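Long-range contacts in transcriptional regulator (Thermus thermophilus, PDB 2H0A), which probably acts as a CcpA-like transcriptional repressor of the LacI/GalR type, with a periplasmic-binding-protein-like core that may respond to an effector: residues E12-R16 / D216-F220; A235-R239 / E257-E261. One frame throughout, in Å; residues are numbered along the deposited sequence.

Contact 1. Residues E12-R16 / D216-F220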
loop_
_atom_site.group_PDB
_atom_site.type_symbol
_atom_site.label_atom_id
_atom_site.label_comp_id
_atom_site.label_asym_id
_atom_site.label_seq_id
_atom_site.Cartn_x
_atom_site.Cartn_y
_atom_site.Cartn_z
ATOM N N GLU A 12 2.254 8.697 -5.006
ATOM C CA GLU A 12 2.915 9.821 -5.660
ATOM C C GLU A 12 1.900 10.889 -6.076
ATOM O O GLU A 12 2.234 12.065 -6.199
ATOM C CB GLU A 12 3.696 9.334 -6.883
ATOM C CG GLU A 12 4.283 10.448 -7.733
ATOM C CD GLU A 12 5.438 11.168 -7.060
ATOM O OE1 GLU A 12 5.440 11.263 -5.814
ATOM O OE2 GLU A 12 6.339 11.654 -7.780
ATOM N N PHE A 13 0.655 10.467 -6.277
ATOM C CA PHE A 13 -0.414 11.366 -6.689
ATOM C C PHE A 13 -0.706 12.387 -5.607
ATOM O O PHE A 13 -1.075 13.530 -5.893
ATOM C CB PHE A 13 -1.681 10.568 -6.995
ATOM C CG PHE A 13 -2.868 11.419 -7.377
ATOM C CD1 PHE A 13 -2.953 11.999 -8.636
ATOM C CD2 PHE A 13 -3.910 11.628 -6.475
ATOM C CE1 PHE A 13 -4.062 12.770 -8.991
ATOM C CE2 PHE A 13 -5.020 12.398 -6.828
ATOM C CZ PHE A 13 -5.092 12.967 -8.086
ATOM N N TYR A 14 -0.549 11.977 -4.358
ATOM C CA TYR A 14 -0.806 12.882 -3.260
ATOM C C TYR A 14 0.423 13.706 -2.954
ATOM O O TYR A 14 0.314 14.821 -2.453
ATOM C CB TYR A 14 -1.293 12.096 -2.045
ATOM C CG TYR A 14 -2.608 11.429 -2.347
ATOM C CD1 TYR A 14 -3.783 12.177 -2.435
ATOM C CD2 TYR A 14 -2.657 10.082 -2.701
ATOM C CE1 TYR A 14 -4.969 11.607 -2.884
ATOM C CE2 TYR A 14 -3.836 9.499 -3.153
ATOM C CZ TYR A 14 -4.989 10.269 -3.248
ATOM O OH TYR A 14 -6.142 9.701 -3.749
ATOM N N ARG A 15 1.601 13.184 -3.271
ATOM C CA ARG A 15 2.798 13.964 -3.012
ATOM C C ARG A 15 2.728 15.173 -3.929
ATOM O O ARG A 15 2.889 16.309 -3.482
ATOM C CB ARG A 15 4.075 13.173 -3.309
ATOM C CG ARG A 15 5.338 13.947 -2.941
ATOM C CD ARG A 15 6.611 13.357 -3.535
ATOM N NE ARG A 15 6.692 13.537 -4.983
ATOM C CZ ARG A 15 6.742 14.718 -5.593
ATOM N NH1 ARG A 15 6.722 15.841 -4.889
ATOM N NH2 ARG A 15 6.802 14.776 -6.914
ATOM N N ARG A 16 2.470 14.921 -5.211
ATOM C CA ARG A 16 2.379 15.986 -6.211
ATOM C C ARG A 16 1.238 16.947 -5.925
ATOM O O ARG A 16 1.351 18.141 -6.184
ATOM C CB ARG A 16 2.177 15.398 -7.606
ATOM C CG ARG A 16 3.260 14.439 -8.050
ATOM C CD ARG A 16 2.833 13.741 -9.328
ATOM N NE ARG A 16 2.624 14.696 -10.411
ATOM C CZ ARG A 16 2.013 14.416 -11.557
ATOM N NH1 ARG A 16 1.542 13.196 -11.780
ATOM N NH2 ARG A 16 1.869 15.360 -12.473
ATOM N N ASP A 216 -1.474 9.124 -15.325
ATOM C CA ASP A 216 -0.915 9.955 -14.252
ATOM C C ASP A 216 0.325 10.818 -14.470
ATOM O O ASP A 216 0.693 11.606 -13.614
ATOM C CB ASP A 216 -0.290 9.120 -13.126
ATOM C CG ASP A 216 -1.311 8.626 -12.104
ATOM O OD1 ASP A 216 -2.445 9.157 -12.022
ATOM O OD2 ASP A 216 -0.963 7.698 -11.347
ATOM N N GLY A 217 0.976 10.667 -15.615
ATOM C CA GLY A 217 2.139 11.488 -15.890
ATOM C C GLY A 217 3.127 11.799 -14.773
ATOM O O GLY A 217 3.658 12.912 -14.691
ATOM N N HIS A 218 3.318 10.852 -13.861
ATOM C CA HIS A 218 4.236 11.048 -12.747
ATOM C C HIS A 218 5.656 11.380 -13.166
ATOM O O HIS A 218 6.103 10.991 -14.242
ATOM C CB HIS A 218 4.282 9.811 -11.851
ATOM C CG HIS A 218 3.053 9.617 -11.030
ATOM N ND1 HIS A 218 2.352 10.669 -10.484
ATOM C CD2 HIS A 218 2.407 8.493 -10.646
ATOM C CE1 HIS A 218 1.324 10.202 -9.799
ATOM N NE2 HIS A 218 1.336 8.884 -9.881
ATOM N N PRO A 219 6.387 12.110 -12.313
ATOM C CA PRO A 219 7.769 12.482 -12.616
ATOM C C PRO A 219 8.641 11.277 -12.980
ATOM O O PRO A 219 9.428 11.331 -13.918
ATOM C CB PRO A 219 8.228 13.157 -11.327
ATOM C CG PRO A 219 6.977 13.817 -10.848
ATOM C CD PRO A 219 5.935 12.748 -11.062
ATOM N N PHE A 220 8.492 10.184 -12.246
ATOM C CA PHE A 220 9.308 9.017 -12.524
ATOM C C PHE A 220 9.067 8.427 -13.905
ATOM O O PHE A 220 9.806 7.555 -14.355
ATOM C CB PHE A 220 9.099 7.955 -11.435
ATOM C CG PHE A 220 7.754 7.274 -11.467
ATOM C CD1 PHE A 220 7.420 6.391 -12.492
ATOM C CD2 PHE A 220 6.844 7.465 -10.433
ATOM C CE1 PHE A 220 6.205 5.708 -12.480
ATOM C CE2 PHE A 220 5.624 6.784 -10.413
ATOM C CZ PHE A 220 5.308 5.906 -11.438
HETATM O O HOH W 1 0.294 7.914 -7.412
#
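This is a polar, arginine-centred contact across the cleft between the two lobes of a periplasmic-binding-protein-like fold: the first turn of the helix that follows the N-terminal strand meets a loop of the other lobe. Arg16 reaches across to the loop, and its NH1 donates two hydrogen bonds, 2.6 Å to Asp216 O and 3.0 Å to His218 ND1, both near the plane of the guanidinium. One face of that group is covered by Pro219, whose CD also lies 3.7 Å from Arg16 CD. The loop turns through Asp216 and Gly217, both at positive phi, which at Gly217 suits a glycine.

The His218 imidazole is held from a second direction as well. Glu12 CG sits over the ring face, 3.5 Å from the His218 centroid, as a CH-pi contact. Water 1 lies between His218 NE2 (2.9 Å) and Phe13 N (2.8 Å), accepting from that first-turn amide. The carboxylate of Glu12 is engaged within its own helix, with Arg15 NE 2.7 Å from Glu12 OE1 in a salt bridge, while Glu12 OE2 touches Pro219 CD at 3.5 Å.

In LacI-family relatives such as the lac and purine repressors, the small effector binds in this cleft, so the contact is consistent with a place at the mouth of such a pocket. Behind the loop, Asp216 pairs with Ile229 of strand 227-230 and His218 N bonds to Asp189 at the start of helix 189-200; Arg16 also bridges to Glu234 on helix 233-248, where Val233 packs against Phe13.

Contact 2. Residues A235-R239 / E257-E261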
loop_
_atom_site.group_PDB
_atom_site.type_symbol
_atom_site.label_atom_id
_atom_site.label_comp_id
_atom_site.label_asym_id
_atom_site.label_seq_id
_atom_site.Cartn_x
_atom_site.Cartn_y
_atom_site.Cartn_z
ATOM N N ALA A 235 -0.883 21.451 -10.433
ATOM C CA ALA A 235 -1.763 22.559 -10.821
ATOM C C ALA A 235 -3.156 22.362 -10.224
ATOM O O ALA A 235 -3.841 23.331 -9.878
ATOM C CB ALA A 235 -1.846 22.654 -12.349
ATOM N N MET A 236 -3.573 21.099 -10.113
ATOM C CA MET A 236 -4.874 20.770 -9.539
ATOM C C MET A 236 -4.871 21.123 -8.052
ATOM O O MET A 236 -5.858 21.630 -7.531
ATOM C CB MET A 236 -5.187 19.278 -9.735
ATOM C CG MET A 236 -5.487 18.876 -11.184
ATOM S SD MET A 236 -5.771 17.099 -11.416
ATOM C CE MET A 236 -7.217 16.928 -10.436
ATOM N N GLY A 237 -3.751 20.855 -7.380
ATOM C CA GLY A 237 -3.625 21.174 -5.966
ATOM C C GLY A 237 -3.525 22.681 -5.795
ATOM O O GLY A 237 -4.204 23.271 -4.947
ATOM N N ALA A 238 -2.674 23.304 -6.607
ATOM C CA ALA A 238 -2.509 24.759 -6.589
ATOM C C ALA A 238 -3.844 25.469 -6.816
ATOM O O ALA A 238 -4.150 26.447 -6.146
ATOM C CB ALA A 238 -1.506 25.192 -7.658
ATOM N N ARG A 239 -4.638 24.980 -7.765
ATOM C CA ARG A 239 -5.938 25.590 -8.028
ATOM C C ARG A 239 -6.840 25.393 -6.820
ATOM O O ARG A 239 -7.576 26.298 -6.426
ATOM C CB ARG A 239 -6.592 24.972 -9.269
ATOM C CG ARG A 239 -8.010 25.476 -9.546
ATOM C CD ARG A 239 -8.071 27.013 -9.612
ATOM N NE ARG A 239 -7.138 27.551 -10.603
ATOM C CZ ARG A 239 -6.910 28.844 -10.793
ATOM N NH1 ARG A 239 -7.550 29.747 -10.058
ATOM N NH2 ARG A 239 -6.031 29.231 -11.704
ATOM N N GLU A 257 -16.573 25.394 -9.597
ATOM C CA GLU A 257 -16.079 24.161 -10.178
ATOM C C GLU A 257 -14.989 24.442 -11.216
ATOM O O GLU A 257 -15.090 25.395 -11.988
ATOM C CB GLU A 257 -17.273 23.440 -10.802
ATOM C CG GLU A 257 -16.957 22.223 -11.618
ATOM C CD GLU A 257 -18.201 21.616 -12.248
ATOM O OE1 GLU A 257 -19.019 21.017 -11.514
ATOM O OE2 GLU A 257 -18.363 21.749 -13.481
ATOM N N VAL A 258 -13.936 23.626 -11.207
ATOM C CA VAL A 258 -12.827 23.770 -12.155
ATOM C C VAL A 258 -12.380 22.401 -12.666
ATOM O O VAL A 258 -11.988 21.527 -11.892
ATOM C CB VAL A 258 -11.617 24.506 -11.523
ATOM C CG1 VAL A 258 -10.422 24.449 -12.460
ATOM C CG2 VAL A 258 -11.975 25.960 -11.265
ATOM N N ARG A 259 -12.441 22.235 -13.983
ATOM C CA ARG A 259 -12.095 20.987 -14.643
ATOM C C ARG A 259 -10.789 21.043 -15.435
ATOM O O ARG A 259 -10.583 21.927 -16.274
ATOM C CB ARG A 259 -13.261 20.581 -15.553
ATOM C CG ARG A 259 -12.946 19.616 -16.673
ATOM C CD ARG A 259 -14.187 19.431 -17.550
ATOM N NE ARG A 259 -13.909 18.673 -18.766
ATOM C CZ ARG A 259 -13.250 19.149 -19.820
ATOM N NH1 ARG A 259 -12.802 20.400 -19.826
ATOM N NH2 ARG A 259 -13.010 18.355 -20.856
ATOM N N PHE A 260 -9.906 20.090 -15.157
ATOM C CA PHE A 260 -8.627 20.010 -15.840
ATOM C C PHE A 260 -8.687 18.928 -16.913
ATOM O O PHE A 260 -9.574 18.080 -16.887
ATOM C CB PHE A 260 -7.510 19.701 -14.834
ATOM C CG PHE A 260 -7.097 20.885 -14.001
ATOM C CD1 PHE A 260 -7.960 21.426 -13.052
ATOM C CD2 PHE A 260 -5.842 21.467 -14.172
ATOM C CE1 PHE A 260 -7.578 22.527 -12.283
ATOM C CE2 PHE A 260 -5.449 22.573 -13.405
ATOM C CZ PHE A 260 -6.317 23.101 -12.461
ATOM N N GLU A 261 -7.758 18.965 -17.864
ATOM C CA GLU A 261 -7.728 17.963 -18.928
ATOM C C GLU A 261 -6.376 17.278 -18.984
ATOM O O GLU A 261 -5.340 17.918 -18.858
ATOM C CB GLU A 261 -8.006 18.583 -20.309
ATOM C CG GLU A 261 -9.347 19.288 -20.462
ATOM C CD GLU A 261 -9.639 19.691 -21.911
ATOM O OE1 GLU A 261 -8.708 20.163 -22.605
ATOM O OE2 GLU A 261 -10.803 19.547 -22.352
#
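Phe260 lays one face of its ring against Met236: Met236 CG stands 3.9 Å from the Phe260 centroid, 15° off the ring normal, a CH-pi contact. Met236 SD is farther out, 5.3 Å from the same centroid and oblique to the ring, in a looser Met-aromatic approach. The rest of the ring is wedged against the helix backbone and its next turn. Phe260 CZ comes 3.6 Å from Ala235 O and 3.7 Å from Arg239 CB, the latter meeting the ring at its edge, while Ala235 CB is 3.8 Å from Phe260 CE2. One turn of helix along, Arg239 CG lies 3.9 Å from Val258 CG1, so the aliphatic part of the arginine covers the valine.

The helix runs nearly antiparallel to the strand (169°), with the axes 10.1 Å apart, as expected of an alpha/beta layer in which a helix lies on the strand that the chain enters next. Because side chains alternate along the strand, Val258 and Phe260 face the helix while Glu257, Arg259 and Glu261 stay out of its reach. No hydrogen bond crosses between the two segments. On the far side Arg259 NH2 makes a salt bridge to Glu261 OE2 (2.9 Å) and Arg259 a second to Asp97. The strand itself pairs through its backbone with strand 92-96, whose Val94 touches Met236 and whose Leu96 touches Phe260.

From the N terminus, strand 2-6 leads into helix 12-25, whose first turn waits for a partner about 200 residues later. The chain first builds most of the N-terminal lobe, then crosses to the other lobe, and contact 1 closes this long loop across the cleft once 216-220 is reached. After strand 227-230 the chain returns to the N-terminal lobe in helix 233-248, and contact 2 closes a short loop of 17 residues, within that lobe, when strand 257-265 comes back. Contacts 1 and 2 follow in series, neither nested nor crossed, with centres about 15 Å apart; helix 233-248 supplies one side of contact 2 and, through Val233 and Glu234, also touches contact 1.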